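Local structure of extracellular invertase (Aspergillus kawachii, 5XH8) at residues A[123-128]-A[243-248]; A[168-173]-A[271-276]; A[285-290]-A[351-356]. The protein is a family 32 beta-fructofuranosidase that probably cleaves sucrose and, with high transfructosylation activity, passes the fructosyl group on to build fructooligosaccharides such as 1-kestose. All coordinates share one frame; numbering follows the deposited sequence.

All three contacts sit in the beta-propeller domain, and strand 265-274 ties them together. Interactions 1 and 2 lie with their centres about 6 Å apart and share a polar junction, where Glu248 OE2 of the first bonds to Arg170 NH2 of the second in a 2.8 Å salt bridge. Glycerol, probably from the crystallisation liquor, is bound here, consistent with a substrate pocket: the side chain of Arg170 comes within about 3 Å of a glycerol and that of Trp125 within about 4 Å. Interaction 3 is one strand further on, its centre about 12 Å from that of interaction 2; Gly274 N bonds to Ile286 O at 2.8 Å. Interaction 3 also holds a sodium ion.

Interaction 1. Residues A[123-128]-A[243-248]; sequences IHWSIP and WAFNFE
Trp125 packs against Phe245 and Asn246 where a loop of one blade of the five-bladed beta-propeller reaches across to a blade that does not follow it directly in the chain. Residues 123-128 belong to a loop between strands 112-118 and 134-140; residues 243-248 run into the short strand 247-248. A type I turn from His124 to Ile127, closed by the bond from Ile127 N to His124 O, presents the tryptophan. Its CG is tucked between the backbone N and the carbonyl carbon (chi1 64°).

The base of the indole meets the asparagine: Trp125 CB touches Asn246 CB at 3.7 Å, and Trp125 CG and CD1 lie only a little farther from that same atom, so the asparagine lies along the root of the side chain, the two running antiparallel alongside one another. At Trp125 CD2 the neighbour changes to Phe245, whose CB sits over the six-membered ring of Trp125, 3.5 Å from its centroid and 15° off the normal, a CH-pi contact. Farther out, Trp125 CZ3 comes within 3.5 Å of Phe245 CG, and Trp125 CH2 lies over the phenyl face, 3.7 Å from Phe245 CG. The Trp125 six-membered ring and the Phe245 ring form an offset stack, centroids 4.5 Å apart and planes 14° from parallel.

On the other branch Trp125 NE1 is hydrogen-bonded to Thr284 OG1, which is also hydrogen-bonded to His124 NE2, while Asn246 OD1 is bonded to Thr167 OG1. The Trp125 backbone O hydrogen-bonds to a bound glycerol, probably from the crystallisation liquor. The indole's other face, across from Phe245 CB, is covered by His124 CE1, and that imidazole is held in turn by a 2.7 Å hydrogen bond between His124 ND1 and Ser126 OG.

Interaction 2. Residues A[168-173]-A[271-276]; sequences AFRDPY and GTEGSD
Glu273 OE2 is gripped from several directions: a water donates to it at 2.6 Å, Asn246 ND2 hydrogen-bonds to it, and Arg170 NH2 makes a long salt bridge to it at 3.5 Å. The same water accepts from Arg170 NH2 at 3.2 Å, closing a triangle in which solvent carries the hydrogen bonding that the two side chains, a little too far apart, do not make directly. The water sits at the edge of the guanidinium, in its plane, and OE2 is also near that plane. The carboxylate, however, is turned steeply, its plane 67° from the guanidinium, which rules out a flat two-pronged pairing.

Arg170 gets there by reach: its chain is extended from CG to NE (chi2 169°, chi3 177°) and crosses from strand 166-176 toward the glutamate, which comes from strand 265-274 in the opposite direction. Both groups have further partners. Arg170 NH1 pairs with Glu134 OE2 and NH2 with Glu248 OE2, so the guanidinium lies among several acidic side chains; Glu273 OE1 bonds to Thr284 OG1, which should limit rotation of its carboxylate. Just beyond Arg170, Asp171 OD1 holds a bound glycerol. Arg170, Asp171 and Pro172 together spell the Arg-Asp-Pro (RDP) motif characteristic of the substrate pocket in glycoside hydrolase family 32.

Interaction 3. Residues A[285-290]-A[351-356]; sequences SIHDML and DLFEQA. With NA (sodium ion), chain B.
Next to the sodium site, at the start of strand 286-298, His287 lays its imidazole flat on the ring of Phe353 from the loop after strand 341-348. It is a face-to-face stack, with centroids 3.7 Å apart and planes inclined by only 16°. The histidine's ND1 rests over the phenyl face, 3.4 Å from Phe353 CD2, and CE1 lies near CG and CD2. At the other end of the overlap His287 CB meets Phe353 CZ at 3.5 Å, the two side chains pointing past one another.

His287 has CG anti to its carbonyl carbon (chi1 -68°), which separates its two tasks: the ring goes to the phenylalanine while the carbonyl O binds sodium at 2.3 Å. A water 2.4 Å from the sodium is a further ligand and accepts from Met289 N at 2.9 Å; Gly315, Phe316 and Ser318 supply the remaining ligands through their backbone oxygens. In this propeller sheet the strand enters through a classic beta bulge, Ser285 and Ile286 both facing Gly274. Phe353 is carried by a tight turn in which Leu352, Phe353 and Glu354 all have left-handed helical backbone angles. Backbone bonds from Gln355 N to Leu352 O and from Ala356 N to Asp351 O hold that turn together with an Asx motif: Glu354 N donates to Asp351 OD1 at 2.9 Å, arriving from above the carboxylate plane.

Interaction 1. Residues A[123-128]-A[243-248]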
loop_
_atom_site.group_PDB
_atom_site.type_symbol
_atom_site.label_atom_id
_atom_site.label_comp_id
_atom_site.label_asym_id
_atom_site.label_seq_id
_atom_site.Cartn_x
_atom_site.Cartn_y
_atom_site.Cartn_z
ATOM N N ILE A 123 -8.795 -9.932 -10.447
ATOM C CA ILE A 123 -8.976 -8.545 -10.815
ATOM C C ILE A 123 -9.650 -8.565 -12.181
ATOM O O ILE A 123 -9.119 -9.165 -13.132
ATOM C CB ILE A 123 -7.607 -7.811 -10.936
ATOM C CG1 ILE A 123 -6.802 -7.879 -9.618
ATOM C CG2 ILE A 123 -7.799 -6.375 -11.405
ATOM C CD1 ILE A 123 -5.329 -7.607 -9.835
ATOM N N HIS A 124 -10.808 -7.916 -12.283
ATOM C CA HIS A 124 -11.491 -7.782 -13.578
ATOM C C HIS A 124 -12.492 -6.630 -13.562
ATOM O O HIS A 124 -13.114 -6.368 -12.552
ATOM C CB HIS A 124 -12.181 -9.091 -13.985
ATOM C CG HIS A 124 -12.490 -9.175 -15.442
ATOM N ND1 HIS A 124 -13.760 -8.986 -15.943
ATOM C CD2 HIS A 124 -11.691 -9.393 -16.513
ATOM C CE1 HIS A 124 -13.738 -9.112 -17.256
ATOM N NE2 HIS A 124 -12.494 -9.354 -17.631
ATOM N N TRP A 125 -12.632 -5.957 -14.692
ATOM C CA TRP A 125 -13.540 -4.827 -14.818
ATOM C C TRP A 125 -14.999 -5.158 -14.461
ATOM O O TRP A 125 -15.715 -4.293 -13.975
ATOM C CB TRP A 125 -13.461 -4.194 -16.229
ATOM C CG TRP A 125 -13.894 -5.094 -17.343
ATOM C CD1 TRP A 125 -13.085 -5.834 -18.152
ATOM C CD2 TRP A 125 -15.226 -5.331 -17.791
ATOM N NE1 TRP A 125 -13.822 -6.536 -19.059
ATOM C CE2 TRP A 125 -15.145 -6.254 -18.865
ATOM C CE3 TRP A 125 -16.489 -4.883 -17.379
ATOM C CZ2 TRP A 125 -16.280 -6.734 -19.533
ATOM C CZ3 TRP A 125 -17.623 -5.361 -18.051
ATOM C CH2 TRP A 125 -17.503 -6.284 -19.107
ATOM N N SER A 126 -15.401 -6.406 -14.705
ATOM C CA SER A 126 -16.774 -6.865 -14.516
ATOM C C SER A 126 -17.161 -7.212 -13.089
ATOM O O SER A 126 -18.314 -7.494 -12.858
ATOM C CB SER A 126 -17.037 -8.100 -15.379
ATOM O OG SER A 126 -16.295 -9.226 -14.943
ATOM N N ILE A 127 -16.202 -7.242 -12.159
ATOM C CA ILE A 127 -16.484 -7.630 -10.761
ATOM C C ILE A 127 -16.073 -6.526 -9.815
ATOM O O ILE A 127 -15.345 -5.604 -10.223
ATOM C CB ILE A 127 -15.785 -8.947 -10.375
ATOM C CG1 ILE A 127 -14.243 -8.838 -10.510
ATOM C CG2 ILE A 127 -16.357 -10.092 -11.189
ATOM C CD1 ILE A 127 -13.488 -10.035 -9.952
ATOM N N PRO A 128 -16.518 -6.597 -8.543
ATOM C CA PRO A 128 -16.061 -5.544 -7.624
ATOM C C PRO A 128 -14.534 -5.545 -7.467
ATOM O O PRO A 128 -13.901 -6.607 -7.510
ATOM C CB PRO A 128 -16.781 -5.880 -6.301
ATOM C CG PRO A 128 -18.018 -6.644 -6.743
ATOM C CD PRO A 128 -17.573 -7.442 -7.942
ATOM N N TRP A 243 -14.766 1.923 -27.190
ATOM C CA TRP A 243 -14.051 2.312 -25.990
ATOM C C TRP A 243 -14.301 1.280 -24.881
ATOM O O TRP A 243 -13.450 1.071 -24.031
ATOM C CB TRP A 243 -14.464 3.711 -25.527
ATOM C CG TRP A 243 -14.268 4.828 -26.544
ATOM C CD1 TRP A 243 -15.173 5.818 -26.854
ATOM C CD2 TRP A 243 -13.112 5.082 -27.364
ATOM N NE1 TRP A 243 -14.652 6.673 -27.802
ATOM C CE2 TRP A 243 -13.394 6.247 -28.138
ATOM C CE3 TRP A 243 -11.869 4.444 -27.534
ATOM C CZ2 TRP A 243 -12.473 6.781 -29.045
ATOM C CZ3 TRP A 243 -10.956 4.970 -28.442
ATOM C CH2 TRP A 243 -11.257 6.131 -29.186
ATOM N N ALA A 244 -15.483 0.663 -24.902
ATOM C CA ALA A 244 -15.756 -0.564 -24.187
ATOM C C ALA A 244 -15.702 -0.358 -22.663
ATOM O O ALA A 244 -15.986 0.762 -22.178
ATOM C CB ALA A 244 -14.840 -1.680 -24.692
ATOM N N PHE A 245 -15.358 -1.393 -21.897
ATOM C CA PHE A 245 -15.550 -1.325 -20.435
ATOM C C PHE A 245 -14.334 -0.984 -19.600
ATOM O O PHE A 245 -14.464 -0.712 -18.408
ATOM C CB PHE A 245 -16.163 -2.613 -19.961
ATOM C CG PHE A 245 -17.557 -2.848 -20.493
ATOM C CD1 PHE A 245 -17.754 -3.456 -21.724
ATOM C CD2 PHE A 245 -18.673 -2.468 -19.750
ATOM C CE1 PHE A 245 -19.034 -3.691 -22.210
ATOM C CE2 PHE A 245 -19.966 -2.692 -20.231
ATOM C CZ PHE A 245 -20.145 -3.309 -21.461
ATOM N N ASN A 246 -13.152 -0.998 -20.209
ATOM C CA ASN A 246 -11.901 -0.762 -19.478
ATOM C C ASN A 246 -10.782 -0.554 -20.489
ATOM O O ASN A 246 -10.771 -1.215 -21.508
ATOM C CB ASN A 246 -11.592 -1.973 -18.581
ATOM C CG ASN A 246 -10.427 -1.725 -17.658
ATOM O OD1 ASN A 246 -10.478 -0.849 -16.792
ATOM N ND2 ASN A 246 -9.369 -2.501 -17.831
ATOM N N PHE A 247 -9.877 0.387 -20.224
ATOM C CA PHE A 247 -8.670 0.561 -21.024
ATOM C C PHE A 247 -7.478 -0.182 -20.379
ATOM O O PHE A 247 -7.343 -0.193 -19.156
ATOM C CB PHE A 247 -8.255 2.035 -21.147
ATOM C CG PHE A 247 -9.161 2.907 -21.996
ATOM C CD1 PHE A 247 -10.075 2.389 -22.920
ATOM C CD2 PHE A 247 -9.052 4.288 -21.878
ATOM C CE1 PHE A 247 -10.880 3.238 -23.672
ATOM C CE2 PHE A 247 -9.856 5.140 -22.641
ATOM C CZ PHE A 247 -10.759 4.607 -23.543
ATOM N N GLU A 248 -6.623 -0.748 -21.238
ATOM C CA GLU A 248 -5.409 -1.481 -20.851
ATOM C C GLU A 248 -4.232 -0.976 -21.695
ATOM O O GLU A 248 -4.426 -0.422 -22.790
ATOM C CB GLU A 248 -5.612 -2.979 -21.083
ATOM C CG GLU A 248 -6.767 -3.589 -20.265
ATOM C CD GLU A 248 -6.653 -5.087 -20.146
ATOM O OE1 GLU A 248 -7.059 -5.785 -21.110
ATOM O OE2 GLU A 248 -6.095 -5.559 -19.106
#

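Interaction 2. Residues A[168-173]-A[271-276]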
loop_
_atom_site.group_PDB
_atom_site.type_symbol
_atom_site.label_atom_id
_atom_site.label_comp_id
_atom_site.label_asym_id
_atom_site.label_seq_id
_atom_site.Cartn_x
_atom_site.Cartn_y
_atom_site.Cartn_z
ATOM N N ALA A 168 -9.948 -1.090 -12.909
ATOM C CA ALA A 168 -8.580 -1.510 -13.114
ATOM C C ALA A 168 -7.708 -0.296 -12.877
ATOM O O ALA A 168 -8.158 0.854 -13.063
ATOM C CB ALA A 168 -8.360 -1.992 -14.545
ATOM N N PHE A 169 -6.452 -0.558 -12.507
ATOM C CA PHE A 169 -5.484 0.486 -12.215
ATOM C C PHE A 169 -4.051 -0.037 -12.400
ATOM O O PHE A 169 -3.356 -0.354 -11.432
ATOM C CB PHE A 169 -5.725 1.000 -10.798
ATOM C CG PHE A 169 -4.962 2.244 -10.464
ATOM C CD1 PHE A 169 -5.306 3.453 -11.034
ATOM C CD2 PHE A 169 -3.946 2.213 -9.544
ATOM C CE1 PHE A 169 -4.599 4.603 -10.731
ATOM C CE2 PHE A 169 -3.243 3.362 -9.221
ATOM C CZ PHE A 169 -3.579 4.565 -9.813
ATOM N N ARG A 170 -3.608 -0.119 -13.655
ATOM C CA ARG A 170 -2.370 -0.835 -13.957
ATOM C C ARG A 170 -1.703 -0.374 -15.234
ATOM O O ARG A 170 -2.226 0.505 -15.934
ATOM C CB ARG A 170 -2.656 -2.340 -14.011
ATOM C CG ARG A 170 -3.762 -2.753 -14.960
ATOM C CD ARG A 170 -3.788 -4.281 -15.149
ATOM N NE ARG A 170 -4.903 -4.690 -16.006
ATOM C CZ ARG A 170 -6.163 -4.923 -15.611
ATOM N NH1 ARG A 170 -6.520 -4.877 -14.319
ATOM N NH2 ARG A 170 -7.087 -5.245 -16.529
ATOM N N ASP A 171 -0.551 -0.984 -15.512
ATOM C CA ASP A 171 0.201 -0.822 -16.761
ATOM C C ASP A 171 0.772 0.602 -16.893
ATOM O O ASP A 171 0.585 1.262 -17.913
ATOM C CB ASP A 171 -0.644 -1.152 -17.999
ATOM C CG ASP A 171 -1.372 -2.477 -17.910
ATOM O OD1 ASP A 171 -0.910 -3.386 -17.194
ATOM O OD2 ASP A 171 -2.436 -2.584 -18.590
ATOM N N PRO A 172 1.491 1.066 -15.873
ATOM C CA PRO A 172 2.013 2.426 -15.945
ATOM C C PRO A 172 2.945 2.592 -17.143
ATOM O O PRO A 172 3.813 1.714 -17.395
ATOM C CB PRO A 172 2.763 2.586 -14.619
ATOM C CG PRO A 172 3.124 1.182 -14.219
ATOM C CD PRO A 172 1.943 0.380 -14.638
ATOM N N TYR A 173 2.730 3.688 -17.878
ATOM C CA TYR A 173 3.510 4.024 -19.070
ATOM C C TYR A 173 4.182 5.386 -18.879
ATOM O O TYR A 173 3.514 6.435 -18.902
ATOM C CB TYR A 173 2.619 4.020 -20.312
ATOM C CG TYR A 173 3.423 4.023 -21.591
ATOM C CD1 TYR A 173 3.843 2.815 -22.185
ATOM C CD2 TYR A 173 3.809 5.215 -22.189
ATOM C CE1 TYR A 173 4.610 2.813 -23.345
ATOM C CE2 TYR A 173 4.598 5.228 -23.347
ATOM C CZ TYR A 173 4.993 4.019 -23.928
ATOM O OH TYR A 173 5.777 4.026 -25.079
ATOM N N GLY A 271 -5.486 -1.041 -25.406
ATOM C CA GLY A 271 -6.379 -2.177 -25.499
ATOM C C GLY A 271 -7.702 -1.763 -24.875
ATOM O O GLY A 271 -7.724 -1.073 -23.857
ATOM N N THR A 272 -8.811 -2.182 -25.472
ATOM C CA THR A 272 -10.110 -2.010 -24.823
ATOM C C THR A 272 -10.748 -3.368 -24.592
ATOM O O THR A 272 -10.693 -4.249 -25.457
ATOM C CB THR A 272 -11.063 -1.066 -25.620
ATOM O OG1 THR A 272 -11.643 -1.741 -26.736
ATOM C CG2 THR A 272 -10.335 0.134 -26.089
ATOM N N GLU A 273 -11.336 -3.526 -23.403
ATOM C CA GLU A 273 -11.971 -4.761 -22.982
ATOM C C GLU A 273 -13.480 -4.650 -23.214
ATOM O O GLU A 273 -14.169 -3.891 -22.520
ATOM C CB GLU A 273 -11.688 -5.053 -21.507
ATOM C CG GLU A 273 -10.214 -5.228 -21.178
ATOM C CD GLU A 273 -10.021 -5.910 -19.838
ATOM O OE1 GLU A 273 -10.304 -7.132 -19.754
ATOM O OE2 GLU A 273 -9.643 -5.207 -18.877
ATOM N N GLY A 274 -13.961 -5.412 -24.198
ATOM C CA GLY A 274 -15.362 -5.426 -24.602
ATOM C C GLY A 274 -16.137 -6.653 -24.181
ATOM O O GLY A 274 -15.577 -7.670 -23.719
ATOM N N SER A 275 -17.449 -6.542 -24.350
ATOM C CA SER A 275 -18.387 -7.565 -23.923
ATOM C C SER A 275 -19.676 -7.404 -24.700
ATOM O O SER A 275 -20.025 -6.289 -25.051
ATOM C CB SER A 275 -18.696 -7.366 -22.448
ATOM O OG SER A 275 -19.476 -8.428 -21.927
ATOM N N ASP A 276 -20.378 -8.507 -24.945
ATOM C CA ASP A 276 -21.822 -8.453 -25.238
ATOM C C ASP A 276 -22.570 -8.197 -23.953
ATOM O O ASP A 276 -22.027 -8.390 -22.866
ATOM C CB ASP A 276 -22.315 -9.764 -25.807
ATOM C CG ASP A 276 -21.583 -10.145 -27.039
ATOM O OD1 ASP A 276 -21.561 -9.318 -27.987
ATOM O OD2 ASP A 276 -21.000 -11.251 -27.038
HETATM O O HOH W 1 -10.106 -6.152 -16.554
#

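Interaction 3. Residues A[285-290]-A[351-356]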
loop_
_atom_site.group_PDB
_atom_site.type_symbol
_atom_site.label_atom_id
_atom_site.label_comp_id
_atom_site.label_asym_id
_atom_site.label_seq_id
_atom_site.Cartn_x
_atom_site.Cartn_y
_atom_site.Cartn_z
ATOM N N SER A 285 -14.852 -10.498 -23.851
ATOM C CA SER A 285 -15.123 -11.278 -25.076
ATOM C C SER A 285 -14.467 -10.647 -26.274
ATOM O O SER A 285 -14.159 -11.353 -27.216
ATOM C CB SER A 285 -16.631 -11.456 -25.324
ATOM O OG SER A 285 -17.244 -10.184 -25.331
ATOM N N ILE A 286 -14.222 -9.336 -26.226
ATOM C CA ILE A 286 -13.625 -8.602 -27.347
ATOM C C ILE A 286 -12.375 -7.850 -26.872
ATOM O O ILE A 286 -12.472 -7.016 -25.986
ATOM C CB ILE A 286 -14.645 -7.579 -27.942
ATOM C CG1 ILE A 286 -15.996 -8.262 -28.301
ATOM C CG2 ILE A 286 -14.063 -6.877 -29.156
ATOM C CD1 ILE A 286 -15.885 -9.362 -29.355
ATOM N N HIS A 287 -11.219 -8.117 -27.487
ATOM C CA HIS A 287 -9.985 -7.400 -27.160
ATOM C C HIS A 287 -9.591 -6.551 -28.363
ATOM O O HIS A 287 -8.937 -7.046 -29.288
ATOM C CB HIS A 287 -8.876 -8.413 -26.803
ATOM C CG HIS A 287 -9.104 -9.163 -25.521
ATOM N ND1 HIS A 287 -9.936 -10.263 -25.433
ATOM C CD2 HIS A 287 -8.585 -8.989 -24.279
ATOM C CE1 HIS A 287 -9.906 -10.741 -24.199
ATOM N NE2 HIS A 287 -9.111 -9.970 -23.474
ATOM N N ASP A 288 -9.985 -5.278 -28.364
ATOM C CA ASP A 288 -9.650 -4.352 -29.460
ATOM C C ASP A 288 -8.302 -3.654 -29.251
ATOM O O ASP A 288 -8.074 -3.121 -28.176
ATOM C CB ASP A 288 -10.718 -3.263 -29.594
ATOM C CG ASP A 288 -12.017 -3.766 -30.197
ATOM O OD1 ASP A 288 -12.032 -4.853 -30.837
ATOM O OD2 ASP A 288 -13.021 -3.042 -30.010
ATOM N N MET A 289 -7.442 -3.649 -30.285
ATOM C CA MET A 289 -6.106 -3.058 -30.243
ATOM C C MET A 289 -6.110 -1.763 -31.047
ATOM O O MET A 289 -5.851 -1.750 -32.268
ATOM C CB MET A 289 -5.050 -4.014 -30.784
ATOM C CG MET A 289 -3.605 -3.587 -30.534
ATOM S SD MET A 289 -3.252 -3.123 -28.821
ATOM C CE MET A 289 -3.046 -1.341 -28.915
ATOM N N LEU A 290 -6.410 -0.676 -30.346
ATOM C CA LEU A 290 -6.683 0.627 -30.978
ATOM C C LEU A 290 -5.524 1.626 -30.916
ATOM O O LEU A 290 -4.652 1.552 -30.033
ATOM C CB LEU A 290 -7.922 1.248 -30.330
ATOM C CG LEU A 290 -9.194 0.425 -30.225
ATOM C CD1 LEU A 290 -10.294 1.220 -29.523
ATOM C CD2 LEU A 290 -9.661 -0.007 -31.597
ATOM N N ASP A 351 -3.733 -18.422 -27.527
ATOM C CA ASP A 351 -4.806 -19.294 -27.090
ATOM C C ASP A 351 -6.120 -18.544 -26.829
ATOM O O ASP A 351 -6.855 -18.872 -25.892
ATOM C CB ASP A 351 -4.341 -20.078 -25.836
ATOM C CG ASP A 351 -3.956 -19.174 -24.682
ATOM O OD1 ASP A 351 -4.139 -17.938 -24.779
ATOM O OD2 ASP A 351 -3.436 -19.697 -23.684
ATOM N N LEU A 352 -6.404 -17.541 -27.657
ATOM C CA LEU A 352 -7.636 -16.764 -27.540
ATOM C C LEU A 352 -7.791 -16.181 -26.120
ATOM O O LEU A 352 -8.858 -16.261 -25.500
ATOM C CB LEU A 352 -8.863 -17.614 -27.935
ATOM C CG LEU A 352 -8.882 -18.131 -29.381
ATOM C CD1 LEU A 352 -10.104 -19.019 -29.597
ATOM C CD2 LEU A 352 -8.879 -16.976 -30.360
ATOM N N PHE A 353 -6.706 -15.595 -25.617
ATOM C CA PHE A 353 -6.696 -15.043 -24.266
ATOM C C PHE A 353 -7.150 -16.083 -23.238
ATOM O O PHE A 353 -7.971 -15.811 -22.388
ATOM C CB PHE A 353 -7.535 -13.764 -24.223
ATOM C CG PHE A 353 -7.226 -12.810 -25.341
ATOM C CD1 PHE A 353 -6.143 -11.939 -25.246
ATOM C CD2 PHE A 353 -8.008 -12.793 -26.500
ATOM C CE1 PHE A 353 -5.858 -11.069 -26.281
ATOM C CE2 PHE A 353 -7.728 -11.912 -27.529
ATOM C CZ PHE A 353 -6.660 -11.044 -27.419
ATOM N N GLU A 354 -6.612 -17.291 -23.391
ATOM C CA GLU A 354 -6.897 -18.448 -22.535
ATOM C C GLU A 354 -8.330 -18.955 -22.629
ATOM O O GLU A 354 -8.827 -19.537 -21.689
ATOM C CB GLU A 354 -6.467 -18.171 -21.078
ATOM C CG GLU A 354 -5.029 -17.676 -21.055
ATOM C CD GLU A 354 -4.441 -17.444 -19.684
ATOM O OE1 GLU A 354 -5.071 -17.791 -18.682
ATOM O OE2 GLU A 354 -3.308 -16.928 -19.632
ATOM N N GLN A 355 -8.972 -18.763 -23.776
ATOM C CA GLN A 355 -10.305 -19.339 -24.038
ATOM C C GLN A 355 -10.265 -20.554 -24.990
ATOM O O GLN A 355 -11.270 -21.234 -25.145
ATOM C CB GLN A 355 -11.240 -18.259 -24.605
ATOM C CG GLN A 355 -11.544 -17.108 -23.650
ATOM C CD GLN A 355 -12.232 -17.572 -22.373
ATOM O OE1 GLN A 355 -11.845 -17.212 -21.268
ATOM N NE2 GLN A 355 -13.244 -18.398 -22.526
ATOM N N ALA A 356 -9.118 -20.843 -25.601
ATOM C CA ALA A 356 -9.030 -21.905 -26.608
ATOM C C ALA A 356 -8.906 -23.287 -25.982
ATOM O O ALA A 356 -7.824 -23.910 -25.981
ATOM C CB ALA A 356 -7.875 -21.651 -27.558
HETATM NA NA NA B . -7.680 -7.807 -31.004
HETATM O O HOH W 2 -7.810 -5.771 -32.298
#